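Local structure of protein F2 like fibronectin-binding protein (Streptococcus pneumoniae, 5A0N) at residues L57-R62 with Y150-R155. The protein probably mediates covalent attachment of the pneumococcus to host molecules through an internal thioester in this N-terminal adhesin domain. Residues are numbered along the deposited sequence; the frame is centred on the assembly and turned at random.
Sequences LANGKR and YTDGMR
The type I beta turn A58–K61, just after edge strand 55-56 of the four-stranded antiparallel sheet, meets the C-terminal end of helix 132-152 through the D152 carboxylate. N59 N donates to D152 OD2 at 3.0 Å in a nearly straight bond (N-H...O 173°), coming from above the carboxylate plane. D152 CG stands anti to its own carbonyl carbon, beside the backbone N (chi1 -70°), which places it on the turn side. From the opposite face T151 OG1 donates to the same OD2 at 2.7 Å, so the oxygen is gripped by two donors. The other oxygen, D152 OD1, accepts from a water at 2.7 Å, and the same water accepts a hydrogen bond from G60 N at 2.9 Å. The N59 side chain runs antiparallel alongside that of D152, the two flat groups 22° apart, and its outer end lies against M154 SD and CE. M154 also touches W148 and Y145 of the helix and a bound buffer molecule, MES. Deeper in, T151 CB packs on L57 O at 3.4 Å, an oxygen that accepts a hydrogen bond from H94 NE2. The N59 bond and the water bridge tie two successive turn amides to D152, while T151 steadies the carboxylate from its own helix end, fixing its position and rotation.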
loop_
_atom_site.group_PDB
_atom_site.type_symbol
_atom_site.label_atom_id
_atom_site.label_comp_id
_atom_site.label_asym_id
_atom_site.label_seq_id
_atom_site.Cartn_x
_atom_site.Cartn_y
_atom_site.Cartn_z
ATOM N N LEU A 57 -0.809 -0.010 6.337
ATOM C CA LEU A 57 -1.786 0.866 6.981
ATOM C C LEU A 57 -1.370 1.405 8.334
ATOM O O LEU A 57 -2.180 2.090 8.981
ATOM C CB LEU A 57 -3.116 0.162 7.082
ATOM C CG LEU A 57 -3.686 -0.402 5.774
ATOM C CD1 LEU A 57 -4.979 -1.145 6.062
ATOM C CD2 LEU A 57 -3.886 0.684 4.731
ATOM N N ALA A 58 -0.146 1.112 8.779
ATOM C CA ALA A 58 0.307 1.520 10.107
ATOM C C ALA A 58 1.806 1.707 10.075
ATOM O O ALA A 58 2.570 0.738 10.194
ATOM C CB ALA A 58 -0.105 0.489 11.164
ATOM N N ASN A 59 2.219 2.960 9.906
ATOM C CA ASN A 59 3.630 3.250 9.748
ATOM C C ASN A 59 4.490 3.037 10.979
ATOM O O ASN A 59 5.728 3.038 10.872
ATOM C CB ASN A 59 3.861 4.636 9.129
ATOM C CG ASN A 59 3.678 5.771 10.084
ATOM O OD1 ASN A 59 3.145 5.602 11.162
ATOM N ND2 ASN A 59 4.039 6.975 9.637
ATOM N N GLY A 60 3.849 2.859 12.131
ATOM C CA GLY A 60 4.533 2.684 13.398
ATOM C C GLY A 60 4.612 1.264 13.896
ATOM O O GLY A 60 5.096 1.023 14.992
ATOM N N LYS A 61 4.165 0.318 13.067
ATOM C CA LYS A 61 4.206 -1.103 13.394
ATOM C C LYS A 61 5.304 -1.780 12.604
ATOM O O LYS A 61 5.991 -1.164 11.790
ATOM C CB LYS A 61 2.818 -1.722 13.199
ATOM C CG LYS A 61 1.800 -1.158 14.202
ATOM C CD LYS A 61 0.552 -2.005 14.277
ATOM C CE LYS A 61 0.052 -2.210 15.681
ATOM N NZ LYS A 61 -1.031 -3.197 15.559
ATOM N N ARG A 62 5.482 -3.078 12.848
ATOM C CA ARG A 62 6.515 -3.811 12.107
ATOM C C ARG A 62 6.081 -3.989 10.662
ATOM O O ARG A 62 4.887 -4.113 10.359
ATOM C CB ARG A 62 6.776 -5.183 12.755
ATOM C CG ARG A 62 7.292 -5.115 14.171
ATOM C CD ARG A 62 7.445 -6.476 14.813
ATOM N NE ARG A 62 8.451 -7.284 14.141
ATOM C CZ ARG A 62 8.600 -8.586 14.310
ATOM N NH1 ARG A 62 7.829 -9.216 15.204
ATOM N NH2 ARG A 62 9.495 -9.239 13.566
ATOM N N TYR A 150 -2.785 10.065 6.209
ATOM C CA TYR A 150 -4.119 9.855 6.767
ATOM C C TYR A 150 -4.232 8.747 7.791
ATOM O O TYR A 150 -5.080 8.843 8.676
ATOM C CB TYR A 150 -5.120 9.713 5.613
ATOM C CG TYR A 150 -5.100 10.920 4.701
ATOM C CD1 TYR A 150 -5.555 12.140 5.161
ATOM C CD2 TYR A 150 -4.617 10.855 3.405
ATOM C CE1 TYR A 150 -5.525 13.246 4.360
ATOM C CE2 TYR A 150 -4.577 11.956 2.580
ATOM C CZ TYR A 150 -5.020 13.164 3.055
ATOM O OH TYR A 150 -4.998 14.308 2.265
ATOM N N THR A 151 -3.398 7.686 7.727
ATOM C CA THR A 151 -3.448 6.665 8.745
ATOM C C THR A 151 -2.704 7.077 10.006
ATOM O O THR A 151 -3.056 6.636 11.093
ATOM C CB THR A 151 -2.914 5.309 8.264
ATOM O OG1 THR A 151 -1.551 5.468 7.865
ATOM C CG2 THR A 151 -3.721 4.760 7.104
ATOM N N ASP A 152 -1.661 7.891 9.842
ATOM C CA ASP A 152 -0.680 8.122 10.896
ATOM C C ASP A 152 -0.232 9.585 11.066
ATOM O O ASP A 152 0.649 9.881 11.873
ATOM C CB ASP A 152 0.565 7.215 10.690
ATOM C CG ASP A 152 0.255 5.779 10.944
ATOM O OD1 ASP A 152 0.151 5.426 12.140
ATOM O OD2 ASP A 152 0.097 5.009 9.983
ATOM N N GLY A 153 -0.798 10.492 10.283
ATOM C CA GLY A 153 -0.393 11.891 10.349
ATOM C C GLY A 153 0.960 12.188 9.723
ATOM O O GLY A 153 1.525 13.235 9.969
ATOM N N MET A 154 1.474 11.290 8.882
ATOM C CA MET A 154 2.783 11.450 8.255
ATOM C C MET A 154 2.682 12.252 6.963
ATOM O O MET A 154 2.687 11.713 5.859
ATOM C CB MET A 154 3.432 10.087 8.021
ATOM C CG MET A 154 4.842 10.226 7.476
ATOM S SD MET A 154 5.670 8.675 7.272
ATOM C CE MET A 154 6.742 8.826 8.666
ATOM N N ARG A 155 2.593 13.560 7.121
ATOM C CA ARG A 155 2.557 14.485 6.001
ATOM C C ARG A 155 3.992 14.823 5.610
ATOM O O ARG A 155 4.797 15.253 6.454
ATOM C CB ARG A 155 1.794 15.749 6.392
ATOM C CG ARG A 155 1.657 16.728 5.246
ATOM C CD ARG A 155 0.757 17.896 5.631
ATOM N NE ARG A 155 1.223 18.678 6.773
ATOM C CZ ARG A 155 2.144 19.647 6.719
ATOM N NH1 ARG A 155 2.780 19.938 5.579
ATOM N NH2 ARG A 155 2.443 20.329 7.819
HETATM O O HOH W 1 1.117 3.071 13.104
#